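Local coordinates for beta-hydroxyacyl-(Acyl-carrier-protein) dehydratase FabA/FabZ (Xenorhabdus doucetiae, PDB 6QSR) that probably acts as a hotdog-fold dehydratase, pairing with a partner chain in the ApeI:P heterocomplex of the type II polyketide synthase that makes aryl polyene pigments, at residues B[47-52]-B[89-94]; B[56-60]-B[121-125]; B[112-117]-B[153-159]; B[126-132]-B[143-149]. All coordinates share one frame; numbering follows the deposited sequence. Where two conformers were deposited one is given.

Contact 1. Residues B[47-52]-B[89-94]; sequences VSDNHV and VWSGWH
The indole of Trp93 carries Val47 on one face: the methyl CG1 sits 3.9 Å from the centroid of its five-membered ring, a CH-pi contact. Val47 CG1 lies anti to the backbone N (chi1 -165°), which turns this branch onto the ring, with CB above the same face, offset toward the rim. Trp90 uses its edge instead. Close to its plane are three carbonyl oxygens of the segment 47-52, those of Ser48, Asp49 and His51, and Trp90 NE1 makes a weak, bent hydrogen bond of 3.0 Å to Ser48 O (128° at the hydrogen). Over one face of Trp90 stands His94, its ND1 offset toward the rim; the same ND1 donates to Trp90 O one helical turn back, which fixes the imidazole. With its rotation set, the His94 ring brings CE1 to 3.0 Å from Ser48 O at its edge, while Trp93 CD1 lies over its centre.

Here the C-terminal half of the long helix 79-97 of the hotdog fold meets a hairpin of the sheet wrapped around it, whose strands 43-48 and 51-57 are joined by a type I turn from Ser48 to His51. An indole suits such a place, since it is apolar in bulk yet has an N-H for a turn carbonyl. Farther along the hairpin, Val52 points into the helix, its CG1 3.8 Å from Trp90 CB and its CG2 4.2 Å from Val89 CG1. Trp90 also meets Phe143 edge-to-face. At the exposed margin Asp49 OD2 approaches His94 NE2 to 3.5 Å, the carboxylate and imidazole planes 28° apart.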
# COMPACT_ATOMS: atom_id res chain seq x y z
N VAL B 47 -4.59 -14.18 15.84
CA VAL B 47 -4.28 -12.88 16.41
C VAL B 47 -3.93 -13.04 17.89
O VAL B 47 -4.59 -13.81 18.60
CB VAL B 47 -5.46 -11.87 16.33
CG1 VAL B 47 -4.95 -10.46 16.58
CG2 VAL B 47 -6.19 -11.94 14.99
N SER B 48 -2.92 -12.30 18.33
CA SER B 48 -2.56 -12.24 19.74
C SER B 48 -2.10 -10.82 20.07
O SER B 48 -2.08 -9.96 19.20
CB SER B 48 -1.46 -13.26 20.06
OG SER B 48 -0.21 -12.85 19.54
N ASP B 49 -1.72 -10.60 21.32
CA ASP B 49 -1.29 -9.27 21.77
C ASP B 49 -0.07 -8.70 21.03
O ASP B 49 0.12 -7.50 21.03
CB ASP B 49 -1.02 -9.25 23.28
CG ASP B 49 -2.29 -9.46 24.11
OD1 ASP B 49 -2.28 -10.35 24.99
OD2 ASP B 49 -3.28 -8.75 23.88
N ASN B 50 0.77 -9.55 20.42
CA ASN B 50 1.94 -9.04 19.69
C ASN B 50 2.12 -9.60 18.26
O ASN B 50 3.21 -9.47 17.68
CB ASN B 50 3.20 -9.31 20.51
CG ASN B 50 3.48 -10.80 20.69
OD1 ASN B 50 2.85 -11.64 20.04
ND2 ASN B 50 4.42 -11.12 21.57
N HIS B 51 1.07 -10.21 17.70
CA HIS B 51 1.18 -10.97 16.44
C HIS B 51 -0.16 -11.03 15.70
O HIS B 51 -1.23 -11.10 16.32
CB HIS B 51 1.73 -12.38 16.74
CG HIS B 51 1.37 -13.42 15.71
ND1 HIS B 51 2.22 -13.76 14.68
CD2 HIS B 51 0.27 -14.20 15.57
CE1 HIS B 51 1.65 -14.69 13.94
NE2 HIS B 51 0.47 -14.97 14.46
N VAL B 52 -0.10 -11.02 14.37
CA VAL B 52 -1.26 -11.31 13.54
C VAL B 52 -0.84 -12.13 12.32
O VAL B 52 0.21 -11.86 11.70
CB VAL B 52 -2.03 -10.02 13.14
CG1 VAL B 52 -1.14 -9.02 12.41
CG2 VAL B 52 -3.26 -10.35 12.29
N VAL B 89 -6.10 -5.50 10.81
CA VAL B 89 -6.84 -6.61 11.42
C VAL B 89 -6.45 -6.74 12.90
O VAL B 89 -7.32 -6.86 13.76
CB VAL B 89 -6.61 -7.94 10.67
CG1 VAL B 89 -7.14 -9.13 11.46
CG2 VAL B 89 -7.25 -7.90 9.28
N TRP B 90 -5.14 -6.72 13.18
CA TRP B 90 -4.63 -6.71 14.55
C TRP B 90 -5.32 -5.66 15.43
O TRP B 90 -5.85 -6.01 16.49
CB TRP B 90 -3.11 -6.53 14.58
CG TRP B 90 -2.53 -6.59 15.96
CD1 TRP B 90 -2.11 -7.71 16.62
CD2 TRP B 90 -2.31 -5.49 16.84
NE1 TRP B 90 -1.63 -7.37 17.85
CE2 TRP B 90 -1.75 -6.01 18.02
CE3 TRP B 90 -2.55 -4.11 16.75
CZ2 TRP B 90 -1.41 -5.20 19.11
CZ3 TRP B 90 -2.20 -3.31 17.83
CH2 TRP B 90 -1.65 -3.85 19.00
N SER B 91 -5.31 -4.40 14.99
CA SER B 91 -5.90 -3.33 15.80
C SER B 91 -7.41 -3.46 15.89
O SER B 91 -7.98 -3.21 16.95
CB SER B 91 -5.50 -1.95 15.28
OG SER B 91 -5.84 -1.80 13.92
N GLY B 92 -8.05 -3.88 14.80
CA GLY B 92 -9.49 -4.14 14.79
C GLY B 92 -9.95 -5.19 15.78
O GLY B 92 -10.95 -4.98 16.48
N TRP B 93 -9.25 -6.32 15.80
CA TRP B 93 -9.53 -7.43 16.73
C TRP B 93 -9.46 -6.96 18.18
O TRP B 93 -10.35 -7.26 18.97
CB TRP B 93 -8.56 -8.62 16.50
CG TRP B 93 -8.36 -9.50 17.73
CD1 TRP B 93 -7.45 -9.29 18.73
CD2 TRP B 93 -9.06 -10.69 18.08
NE1 TRP B 93 -7.55 -10.28 19.69
CE2 TRP B 93 -8.54 -11.15 19.31
CE3 TRP B 93 -10.09 -11.42 17.47
CZ2 TRP B 93 -9.00 -12.31 19.94
CZ3 TRP B 93 -10.56 -12.57 18.10
CH2 TRP B 93 -10.01 -13.00 19.32
N HIS B 94 -8.39 -6.25 18.52
CA HIS B 94 -8.18 -5.75 19.88
C HIS B 94 -9.18 -4.68 20.32
O HIS B 94 -9.55 -4.65 21.49
CB HIS B 94 -6.73 -5.29 20.06
CG HIS B 94 -5.78 -6.43 20.15
ND1 HIS B 94 -4.94 -6.79 19.12
CD2 HIS B 94 -5.59 -7.35 21.13
CE1 HIS B 94 -4.25 -7.86 19.48
NE2 HIS B 94 -4.62 -8.22 20.69

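Contact 2. Residues B[56-60]-B[121-125]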
# COMPACT_ATOMS: atom_id res chain seq x y z
N VAL B 56 -4.40 -14.92 2.18
CA VAL B 56 -5.08 -14.52 0.96
C VAL B 56 -4.51 -15.30 -0.22
O VAL B 56 -3.32 -15.62 -0.23
CB VAL B 56 -4.95 -13.00 0.72
CG1 VAL B 56 -3.51 -12.58 0.43
CG2 VAL B 56 -5.89 -12.55 -0.39
N THR B 57 -5.36 -15.59 -1.20
CA THR B 57 -4.96 -16.41 -2.35
C THR B 57 -4.97 -15.54 -3.62
O THR B 57 -5.89 -14.76 -3.84
CB THR B 57 -5.86 -17.66 -2.47
OG1 THR B 57 -5.74 -18.43 -1.27
CG2 THR B 57 -5.46 -18.55 -3.66
N VAL B 58 -3.93 -15.68 -4.44
CA VAL B 58 -3.83 -14.93 -5.69
C VAL B 58 -4.70 -15.64 -6.73
O VAL B 58 -4.29 -16.63 -7.34
CB VAL B 58 -2.37 -14.79 -6.18
CG1 VAL B 58 -2.31 -13.94 -7.45
CG2 VAL B 58 -1.48 -14.17 -5.10
N SER B 59 -5.92 -15.15 -6.91
CA SER B 59 -6.92 -15.79 -7.76
C SER B 59 -7.65 -14.77 -8.63
O SER B 59 -7.70 -13.60 -8.29
CB SER B 59 -7.94 -16.53 -6.90
OG SER B 59 -8.74 -15.61 -6.16
N ARG B 60 -8.24 -15.25 -9.72
CA ARG B 60 -9.07 -14.41 -10.60
C ARG B 60 -10.47 -14.16 -10.03
O ARG B 60 -11.16 -13.23 -10.47
CB ARG B 60 -9.20 -15.05 -11.98
CG ARG B 60 -7.89 -15.32 -12.69
CD ARG B 60 -8.11 -15.89 -14.09
NE ARG B 60 -8.69 -14.91 -15.01
CZ ARG B 60 -9.99 -14.74 -15.28
NH1 ARG B 60 -10.94 -15.48 -14.70
NH2 ARG B 60 -10.35 -13.79 -16.14
N PHE B 121 3.54 -12.03 -7.44
CA PHE B 121 3.04 -13.28 -6.84
C PHE B 121 2.19 -14.01 -7.86
O PHE B 121 1.20 -13.47 -8.36
CB PHE B 121 2.22 -12.99 -5.59
CG PHE B 121 2.96 -12.20 -4.54
CD1 PHE B 121 2.75 -10.84 -4.39
CD2 PHE B 121 3.87 -12.83 -3.69
CE1 PHE B 121 3.44 -10.11 -3.42
CE2 PHE B 121 4.55 -12.12 -2.71
CZ PHE B 121 4.35 -10.75 -2.59
N THR B 122 2.57 -15.26 -8.16
CA THR B 122 1.93 -16.00 -9.23
C THR B 122 0.51 -16.41 -8.86
O THR B 122 0.20 -16.68 -7.70
CB THR B 122 2.77 -17.23 -9.65
OG1 THR B 122 3.03 -18.04 -8.51
CG2 THR B 122 4.10 -16.80 -10.25
N GLN B 123 -0.35 -16.40 -9.88
CA GLN B 123 -1.71 -16.92 -9.82
C GLN B 123 -1.74 -18.30 -9.15
O GLN B 123 -0.93 -19.16 -9.50
CB GLN B 123 -2.26 -17.05 -11.25
CG GLN B 123 -3.76 -17.27 -11.34
CD GLN B 123 -4.48 -16.01 -11.76
OE1 GLN B 123 -4.51 -15.66 -12.94
NE2 GLN B 123 -5.05 -15.31 -10.78
N GLY B 124 -2.65 -18.49 -8.20
CA GLY B 124 -2.74 -19.73 -7.42
C GLY B 124 -1.95 -19.77 -6.10
O GLY B 124 -2.13 -20.70 -5.32
N SER B 125 -1.08 -18.79 -5.87
CA SER B 125 -0.31 -18.73 -4.62
C SER B 125 -1.20 -18.43 -3.42
O SER B 125 -1.99 -17.49 -3.45
CB SER B 125 0.77 -17.66 -4.70
OG SER B 125 1.67 -17.91 -5.76
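Val58 is held through both its backbone groups by the loop 121-125. Its carbonyl oxygen receives Gly124 N at 2.6 Å, and its own N donates to Ser125 O at 2.8 Å with 170° at the hydrogen; both donors lie in the plane of the carbonyl they meet. The two bonds join the chain just past strand 51-57 to a type II beta turn, Thr122 to Ser125, at one end of the hotdog sheet. Glycine suits the third position of that turn because the backbone there takes a positive phi (92°), where a side chain would press on the preceding carbonyl.

The turn is tied together at Thr122 O, which takes bonds from Ser125 N and, at 2.7 Å, Ser125 OG, both coming from the same face of its carbonyl plane. A small hydroxyl residue can thus fold back on its own turn while its carbonyl serves the chain just beyond strand 51-57. Thr57 adds a CA-H...O contact to that carbonyl, Ser125 O, beside the hydrogen bond from Val58.

Val58 also supplies the packing. Its CB stands 3.5 Å from Thr122 O, and CG2, placed anti to the carbonyl carbon, reaches Phe121 CB at 3.9 Å. Only the start of Phe121 takes part; its ring leads off toward Leu154 and Val155 of strand 152-162 and Met82 of helix 79-97. On the outer side Gln123 bends at chi2 (104°), bringing its amide back along the contact to Arg60, where the aliphatic part of the arginine is the partner: OE1 of Gln123 lies 3.4 Å from CG of Arg60.

Contact 3. Residues B[112-117]-B[153-159]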
# COMPACT_ATOMS: atom_id res chain seq x y z
N ARG B 112 9.89 0.39 5.31
CA ARG B 112 11.34 0.33 5.34
C ARG B 112 11.77 -1.06 4.95
O ARG B 112 11.27 -2.04 5.51
CB ARG B 112 11.85 0.62 6.75
CG ARG B 112 11.74 2.08 7.16
CD ARG B 112 12.17 2.30 8.60
NE ARG B 112 13.63 2.40 8.72
CZ ARG B 112 14.36 2.09 9.80
NH1 ARG B 112 13.79 1.64 10.93
NH2 ARG B 112 15.68 2.24 9.75
N ALA B 113 12.68 -1.14 3.97
CA ALA B 113 13.25 -2.39 3.47
C ALA B 113 12.20 -3.48 3.24
O ALA B 113 12.31 -4.63 3.70
CB ALA B 113 14.37 -2.84 4.38
N VAL B 114 11.16 -3.10 2.51
CA VAL B 114 10.16 -4.06 2.06
C VAL B 114 10.76 -4.75 0.83
O VAL B 114 10.67 -4.24 -0.27
CB VAL B 114 8.79 -3.40 1.81
CG1 VAL B 114 7.76 -4.45 1.42
CG2 VAL B 114 8.36 -2.65 3.07
N ARG B 115 11.41 -5.89 1.06
CA ARG B 115 12.19 -6.58 0.03
C ARG B 115 11.49 -7.86 -0.40
O ARG B 115 11.12 -8.68 0.44
CB ARG B 115 13.60 -6.88 0.56
CG ARG B 115 14.34 -5.62 0.99
CD ARG B 115 15.83 -5.80 0.98
NE ARG B 115 16.50 -4.52 1.23
CZ ARG B 115 17.16 -4.18 2.34
NH1 ARG B 115 17.30 -5.02 3.37
NH2 ARG B 115 17.71 -2.97 2.42
N CYS B 116 11.31 -8.00 -1.71
CA CYS B 116 10.57 -9.12 -2.29
C CYS B 116 11.54 -10.02 -3.06
O CYS B 116 12.37 -9.53 -3.81
CB CYS B 116 9.47 -8.56 -3.22
SG CYS B 116 8.08 -9.67 -3.54
N GLN B 117 11.40 -11.33 -2.88
CA GLN B 117 12.22 -12.30 -3.59
C GLN B 117 11.76 -12.49 -5.04
O GLN B 117 12.51 -13.02 -5.86
CB GLN B 117 12.18 -13.65 -2.87
CG GLN B 117 12.73 -13.61 -1.45
CD GLN B 117 14.20 -13.26 -1.41
OE1 GLN B 117 14.94 -13.51 -2.36
NE2 GLN B 117 14.64 -12.68 -0.30
N VAL B 153 9.72 -17.86 2.64
CA VAL B 153 9.62 -16.42 2.85
C VAL B 153 9.84 -15.70 1.52
O VAL B 153 10.88 -15.87 0.89
CB VAL B 153 10.65 -15.93 3.89
CG1 VAL B 153 10.64 -14.41 3.99
CG2 VAL B 153 10.39 -16.56 5.26
N LEU B 154 8.86 -14.89 1.11
CA LEU B 154 8.91 -14.12 -0.13
C LEU B 154 9.10 -12.62 0.06
O LEU B 154 9.60 -11.96 -0.85
CB LEU B 154 7.62 -14.34 -0.92
CG LEU B 154 7.33 -15.77 -1.38
CD1 LEU B 154 5.99 -15.80 -2.09
CD2 LEU B 154 8.42 -16.31 -2.29
N VAL B 155 8.66 -12.07 1.20
CA VAL B 155 8.80 -10.65 1.50
C VAL B 155 9.12 -10.48 2.98
O VAL B 155 8.55 -11.18 3.82
CB VAL B 155 7.49 -9.87 1.19
CG1 VAL B 155 7.71 -8.37 1.34
CG2 VAL B 155 6.98 -10.19 -0.20
N THR B 156 10.02 -9.56 3.29
CA THR B 156 10.25 -9.10 4.67
C THR B 156 10.12 -7.58 4.65
O THR B 156 10.24 -6.97 3.59
CB THR B 156 11.63 -9.51 5.24
OG1 THR B 156 12.69 -9.02 4.41
CG2 THR B 156 11.73 -11.03 5.36
N GLY B 157 9.88 -6.98 5.81
CA GLY B 157 9.69 -5.53 5.87
C GLY B 157 9.31 -4.99 7.23
O GLY B 157 8.93 -5.76 8.12
N ARG B 158 9.40 -3.67 7.38
CA ARG B 158 8.83 -2.95 8.52
C ARG B 158 7.88 -1.87 8.03
O ARG B 158 8.18 -1.17 7.06
CB ARG B 158 9.91 -2.30 9.39
CG ARG B 158 10.73 -3.29 10.19
CD ARG B 158 11.57 -2.58 11.24
NE ARG B 158 12.37 -3.54 12.00
CZ ARG B 158 13.23 -3.21 12.96
NH1 ARG B 158 13.44 -1.93 13.28
NH2 ARG B 158 13.90 -4.17 13.58
N LEU B 159 6.73 -1.77 8.69
CA LEU B 159 5.69 -0.79 8.37
C LEU B 159 5.33 0.08 9.58
O LEU B 159 5.33 -0.40 10.71
CB LEU B 159 4.41 -1.50 7.90
CG LEU B 159 4.30 -1.83 6.41
CD1 LEU B 159 5.34 -2.86 6.04
CD2 LEU B 159 2.92 -2.34 6.06
O HOH W 1 13.37 -6.48 5.34
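Val155 turns its methyl CG1 to Val114 on strand 107-116, 3.9 Å from Val114 CG1, the side chains meeting at a slant. Its other methyl, CG2, faces Cys116 SG at 3.6 Å in the conformer given, and so with some doubt. Both strands belong to the antiparallel hotdog sheet, and the face carrying Val155 and Cys116 looks inward. Val114 and Val155 both touch Met83 of the central helix 79-97, which suits branched apolar residues.

The ladder is not regular. Arg112 pairs with Arg158 and Arg115 with Thr156, a register shift of one that marks a beta bulge, while Leu154 and Val155 form a classic bulge against Ile147 on the other flank. At the first bulge Ala113 O and Thr156 O face each other, two acceptors; a water donates to Ala113 O at 2.7 Å and also bonds Thr156 OG1. Gly157, without a side chain, leaves room for Val114 here.

Long polar chains occupy the outer face. Arg158 is stretched from CG to NE, whereas Arg112 bends at chi3 (82°). Arg112 NH1 and Arg158 NH1 end 4.3 Å apart, like charges at the exposed surface. Arg115 reaches elsewhere, making a salt bridge with Glu66 of the partner chain, whose strand pairs with strand 107-116 and continues the sheet across the interface. The Arg115 guanidinium lies flat over Ala113, whose CB stands 3.7 Å above the centre of that plane.

Contact 4. Residues B[126-132]-B[143-149]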
# COMPACT_ATOMS: atom_id res chain seq x y z
N VAL B 126 -1.06 -19.24 -2.37
CA VAL B 126 -1.68 -18.99 -1.08
C VAL B 126 -0.66 -18.23 -0.23
O VAL B 126 0.40 -18.75 0.09
CB VAL B 126 -2.11 -20.31 -0.41
CG1 VAL B 126 -2.76 -20.05 0.95
CG2 VAL B 126 -3.08 -21.03 -1.33
N LEU B 127 -0.97 -16.97 0.07
CA LEU B 127 -0.04 -16.08 0.77
C LEU B 127 -0.36 -15.96 2.26
O LEU B 127 -1.49 -15.68 2.64
CB LEU B 127 -0.07 -14.69 0.11
CG LEU B 127 0.40 -14.66 -1.35
CD1 LEU B 127 0.43 -13.23 -1.85
CD2 LEU B 127 1.77 -15.31 -1.53
N ASP B 128 0.65 -16.19 3.10
CA ASP B 128 0.53 -16.01 4.55
C ASP B 128 1.19 -14.70 4.94
O ASP B 128 2.39 -14.51 4.73
CB ASP B 128 1.19 -17.16 5.31
CG ASP B 128 0.41 -18.45 5.19
OD1 ASP B 128 -0.79 -18.45 5.54
OD2 ASP B 128 0.99 -19.46 4.74
N ILE B 129 0.39 -13.78 5.48
CA ILE B 129 0.89 -12.48 5.92
C ILE B 129 0.98 -12.49 7.45
O ILE B 129 -0.03 -12.59 8.14
CB ILE B 129 -0.00 -11.33 5.39
CG1 ILE B 129 -0.05 -11.36 3.85
CG2 ILE B 129 0.54 -9.98 5.84
CD1 ILE B 129 -1.18 -12.18 3.27
N GLN B 130 2.21 -12.41 7.97
CA GLN B 130 2.47 -12.54 9.41
C GLN B 130 3.21 -11.29 9.90
O GLN B 130 4.34 -11.04 9.48
CB GLN B 130 3.28 -13.80 9.69
CG GLN B 130 2.45 -15.08 9.59
CD GLN B 130 3.24 -16.34 9.89
OE1 GLN B 130 3.42 -16.72 11.05
NE2 GLN B 130 3.69 -17.02 8.83
N MET B 131 2.55 -10.51 10.76
CA MET B 131 3.11 -9.26 11.31
C MET B 131 3.38 -9.39 12.82
O MET B 131 2.56 -9.94 13.55
CB MET B 131 2.18 -8.07 11.05
CG MET B 131 1.70 -7.90 9.60
SD MET B 131 3.09 -7.71 8.45
CE MET B 131 3.64 -6.05 8.82
N ASN B 132 4.53 -8.86 13.25
CA ASN B 132 4.97 -8.86 14.66
C ASN B 132 5.03 -7.43 15.18
O ASN B 132 5.66 -6.56 14.57
CB ASN B 132 6.38 -9.46 14.78
CG ASN B 132 6.44 -10.91 14.39
OD1 ASN B 132 5.51 -11.68 14.65
ND2 ASN B 132 7.54 -11.31 13.78
N PHE B 143 5.37 -2.18 13.05
CA PHE B 143 5.34 -3.64 12.92
C PHE B 143 6.41 -4.12 11.95
O PHE B 143 6.66 -3.48 10.93
CB PHE B 143 3.98 -4.11 12.38
CG PHE B 143 2.85 -4.03 13.38
CD1 PHE B 143 2.26 -2.80 13.70
CD2 PHE B 143 2.33 -5.18 13.95
CE1 PHE B 143 1.22 -2.73 14.61
CE2 PHE B 143 1.28 -5.12 14.85
CZ PHE B 143 0.72 -3.89 15.18
N GLU B 144 7.03 -5.26 12.27
CA GLU B 144 7.87 -5.99 11.32
C GLU B 144 7.01 -7.09 10.70
O GLU B 144 6.09 -7.59 11.36
CB GLU B 144 9.08 -6.59 12.02
CG GLU B 144 10.17 -7.10 11.08
CD GLU B 144 11.49 -7.33 11.79
OE1 GLU B 144 12.54 -7.17 11.13
OE2 GLU B 144 11.49 -7.67 12.99
N GLY B 145 7.29 -7.45 9.45
CA GLY B 145 6.41 -8.33 8.69
C GLY B 145 7.07 -9.33 7.76
O GLY B 145 8.20 -9.14 7.32
N GLU B 146 6.33 -10.39 7.46
CA GLU B 146 6.77 -11.41 6.53
C GLU B 146 5.58 -11.93 5.71
O GLU B 146 4.52 -12.21 6.27
CB GLU B 146 7.43 -12.53 7.33
CG GLU B 146 7.83 -13.78 6.56
CD GLU B 146 8.19 -14.90 7.51
OE1 GLU B 146 7.41 -15.87 7.62
OE2 GLU B 146 9.25 -14.78 8.18
N ILE B 147 5.76 -12.00 4.39
CA ILE B 147 4.86 -12.75 3.51
C ILE B 147 5.58 -14.03 3.09
O ILE B 147 6.70 -13.99 2.59
CB ILE B 147 4.41 -11.94 2.27
CG1 ILE B 147 3.78 -10.62 2.71
CG2 ILE B 147 3.40 -12.74 1.43
CD1 ILE B 147 3.16 -9.80 1.61
N SER B 148 4.90 -15.16 3.31
CA SER B 148 5.41 -16.47 2.94
C SER B 148 4.36 -17.26 2.16
O SER B 148 3.16 -16.94 2.17
CB SER B 148 5.83 -17.23 4.20
OG SER B 148 4.73 -17.51 5.04
N CYS B 149 4.84 -18.28 1.45
CA CYS B 149 3.98 -19.19 0.69
C CYS B 149 4.47 -20.60 0.98
O CYS B 149 5.60 -20.94 0.62
CB CYS B 149 4.05 -18.90 -0.81
SG CYS B 149 3.03 -20.05 -1.78
O HOH W 2 3.65 -19.93 4.51
O HOH W 3 4.40 -15.32 6.66
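Ser148 OG, 3.6 Å from Asp128 CB across the strands, is gripped by two waters, each 2.7 Å away. One of them donates to Asp128 OD2; the other accepts from Gln130 NE2 at 2.8 Å and lies close to Asp128 O. Ser148 OG stands between its backbone N and carbonyl carbon (chi1 65°), which keeps the small hydroxyl close over its own backbone, where both waters reach it. Asp128 OD1 is held by Gln55 and His53, so the carboxylate is tied directly to strand 51-57 and through water to Ser148. Gln130 and Glu146 run alongside each other on this face with their amide and carboxylate planes 81° apart.

The backbones pair without interruption: Asp128 with Ser148, Gln130 with Glu146 and Asn132 with Glu144 each exchange two hydrogen bonds, the straightest from Asn132 N to Glu144 O (175°).

The other face is apolar. Ile129 and Ile147 extend in the same direction next to one another, CG1 to CG1 at 4.1 Å, and Leu127 CB touches Ile147 CG2. Met131 folds at chi2 and chi3 and lays its SD 3.4 Å from Gly145 CA, where glycine, having no side chain, lets the sulfur come this close. Its methyl CE then continues to Phe143 CB at 4.1 Å. A flexible thioether suits this folded path over the glycine, and Met131 also packs on Met83 and Ala86 of helix 79-97. Polar chains outward, apolar chains against the long central helix: these are two central strands of the curled antiparallel sheet of a hotdog fold.

From the N terminus, the hairpin 47-52 comes first, then 56-60, the end of strand 51-57 and the loop after it. Segment 89-94 of helix 79-97 then closes contact 1, and the loop 121-125 closes contact 2 only after segment 112-117, on strand 107-116, has opened contact 3. Contact 2 therefore crosses both contact 1 and contact 3. Contact 4 opens at 126-132, closes at 143-149 and is nested inside contact 3, which 153-159 closes last. Strand 51-57 links contacts 1 and 2 and hydrogen-bonds to 126-132, while 143-149 pairs with 153-159. Phe121 of contact 2 packs on Leu127 of contact 4. Together the contacts tie the helix and a loop to successive strands of one sheet.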